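Local atomic coordinates of carboxylesterase (Uncultured bacterium, PDB entry 5GMX), a protein that hydrolyses carboxylic esters as a family VIII carboxylesterase of beta-lactamase-like fold and also acts on oxyimino cephalosporins. Residues 194-198 with 277-281. Sequence-based numbering, arbitrary orientation.
Sequences PIGAG and KVYGA
K277 and I195 carry most of this contact, the lysine reaching from its helix along 194-198 while the isoleucine reaches from 194-198 onto the helix. With CG anti to the carbonyl carbon (chi1 -81°) and the chain extended beyond it, the K277 methylenes pass A197, whose CB lies 3.8 Å from K277 CB and 3.9 Å from K277 CD; alanine suits the spot, its single methyl lying against the lysine stem at van der Waals distance. At the far end K277 NZ donates a hydrogen bond to G196 O over 3.2 Å, arriving above the carbonyl plane, 50° out of it. A water accepts from NZ and lies within hydrogen-bonding distance of G196 O. Lysine suits this place because its methylene stem packs on A197 while its ammonium end serves the polar, partly exposed border. Deeper in, I195 has CG1 between its backbone N and carbonyl carbon (chi1 57°) and an extended chi2, which carries CD1 to the helix backbone, 3.9 Å from V278 CA. That methyl also meets A281 CB at 4.2 Å, one turn beyond K277, where a short side chain admits it. G196, with positive phi, is the C-prime residue of the Schellman motif that closes the preceding helix, a conformation glycine adopts readily. The contact thus packs the segment following helix 183-192 against helix 272-283, while L288 of strand 287-288 and the loop residue I293 touch both I195 and A281.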
ATOM      1  N   PRO A 194      -6.072  13.342   9.911  1.00 21.06           N
ATOM      2  CA  PRO A 194      -6.802  14.543   9.477  1.00 18.85           C
ATOM      3  C   PRO A 194      -8.106  14.263   8.723  1.00 20.89           C
ATOM      4  O   PRO A 194      -9.051  15.043   8.830  1.00 20.83           O
ATOM      5  CB  PRO A 194      -5.796  15.250   8.549  1.00 17.71           C
ATOM      6  CG  PRO A 194      -4.475  14.811   9.030  1.00 17.35           C
ATOM      7  CD  PRO A 194      -4.658  13.391   9.485  1.00 16.26           C
ATOM      8  N   ILE A 195      -8.158  13.178   7.961  1.00 18.51           N
ATOM      9  CA  ILE A 195      -9.360  12.876   7.195  1.00 18.24           C
ATOM     10  C   ILE A 195     -10.231  11.842   7.897  1.00 21.54           C
ATOM     11  O   ILE A 195     -11.210  11.351   7.327  1.00 21.57           O
ATOM     12  CB  ILE A 195      -9.006  12.380   5.780  1.00 19.10           C
ATOM     13  CG1 ILE A 195      -8.103  11.152   5.854  1.00 20.88           C
ATOM     14  CG2 ILE A 195      -8.297  13.480   4.999  1.00 20.86           C
ATOM     15  CD1 ILE A 195      -7.685  10.628   4.508  1.00 18.14           C
ATOM     16  N   GLY A 196      -9.867  11.514   9.133  1.00 16.61           N
ATOM     17  CA  GLY A 196     -10.645  10.600   9.946  1.00 19.71           C
ATOM     18  C   GLY A 196     -10.504   9.138   9.567  1.00 18.26           C
ATOM     19  O   GLY A 196     -11.406   8.352   9.817  1.00 15.41           O
ATOM     20  N   ALA A 197      -9.373   8.767   8.974  1.00 19.56           N
ATOM     21  CA  ALA A 197      -9.133   7.379   8.598  1.00 15.73           C
ATOM     22  C   ALA A 197      -8.196   6.711   9.599  1.00 18.56           C
ATOM     23  O   ALA A 197      -7.846   5.539   9.448  1.00 17.65           O
ATOM     24  CB  ALA A 197      -8.543   7.293   7.178  1.00 13.27           C
ATOM     25  N   GLY A 198      -7.822   7.461  10.636  1.00 20.03           N
ATOM     26  CA  GLY A 198      -6.826   7.027  11.601  1.00 21.05           C
ATOM     27  C   GLY A 198      -7.204   5.833  12.458  1.00 22.66           C
ATOM     28  O   GLY A 198      -6.350   5.254  13.134  1.00 21.68           O
ATOM     29  N   LYS A 277     -10.735   5.926   2.105  1.00 10.26           N
ATOM     30  CA  LYS A 277     -10.664   7.302   2.573  1.00 15.00           C
ATOM     31  C   LYS A 277      -9.381   7.971   2.101  1.00 13.09           C
ATOM     32  O   LYS A 277      -9.420   9.107   1.621  1.00 12.85           O
ATOM     33  CB  LYS A 277     -10.761   7.376   4.098  1.00 12.85           C
ATOM     34  CG  LYS A 277     -12.195   7.284   4.610  1.00 13.94           C
ATOM     35  CD  LYS A 277     -12.270   7.376   6.125  1.00 15.40           C
ATOM     36  CE  LYS A 277     -13.734   7.205   6.580  1.00 23.61           C
ATOM     37  NZ  LYS A 277     -13.889   7.440   8.040  1.00 21.59           N
ATOM     38  N   VAL A 278      -8.248   7.278   2.238  1.00 11.38           N
ATOM     39  CA  VAL A 278      -6.993   7.886   1.776  1.00 11.86           C
ATOM     40  C   VAL A 278      -7.017   8.117   0.256  1.00 13.26           C
ATOM     41  O   VAL A 278      -6.731   9.232  -0.230  1.00 13.44           O
ATOM     42  CB  VAL A 278      -5.770   7.037   2.161  1.00 12.15           C
ATOM     43  CG1 VAL A 278      -4.485   7.691   1.651  1.00 14.79           C
ATOM     44  CG2 VAL A 278      -5.711   6.872   3.672  1.00 18.97           C
ATOM     45  N   TYR A 279      -7.367   7.081  -0.500  1.00 11.69           N
ATOM     46  CA  TYR A 279      -7.390   7.258  -1.949  1.00 13.51           C
ATOM     47  C   TYR A 279      -8.510   8.199  -2.392  1.00 16.27           C
ATOM     48  O   TYR A 279      -8.413   8.828  -3.433  1.00 12.92           O
ATOM     49  CB  TYR A 279      -7.516   5.915  -2.658  1.00 13.73           C
ATOM     50  CG  TYR A 279      -6.190   5.215  -2.770  1.00 12.85           C
ATOM     51  CD1 TYR A 279      -5.203   5.710  -3.608  1.00 12.68           C
ATOM     52  CD2 TYR A 279      -5.912   4.075  -2.021  1.00 13.03           C
ATOM     53  CE1 TYR A 279      -3.966   5.079  -3.723  1.00 13.21           C
ATOM     54  CE2 TYR A 279      -4.683   3.436  -2.124  1.00 13.85           C
ATOM     55  CZ  TYR A 279      -3.712   3.947  -2.981  1.00 12.74           C
ATOM     56  OH  TYR A 279      -2.492   3.331  -3.088  1.00 14.16           O
ATOM     57  N   GLY A 280      -9.554   8.302  -1.577  1.00 13.82           N
ATOM     58  CA  GLY A 280     -10.650   9.224  -1.803  1.00 13.35           C
ATOM     59  C   GLY A 280     -10.158  10.655  -1.705  1.00 14.34           C
ATOM     60  O   GLY A 280     -10.474  11.473  -2.572  1.00 16.64           O
ATOM     61  N   ALA A 281      -9.362  10.952  -0.678  1.00 11.82           N
ATOM     62  CA  ALA A 281      -8.713  12.267  -0.588  1.00 17.00           C
ATOM     63  C   ALA A 281      -7.826  12.518  -1.803  1.00 16.26           C
ATOM     64  O   ALA A 281      -7.852  13.609  -2.382  1.00 16.45           O
ATOM     65  CB  ALA A 281      -7.887  12.390   0.690  1.00 11.97           C
TER
HETATM   66  O   HOH W   1     -13.495  10.445   7.795  1.00 25.86           O
HETATM   67  O   HOH W   2     -12.119   5.583   9.155  1.00 25.07           O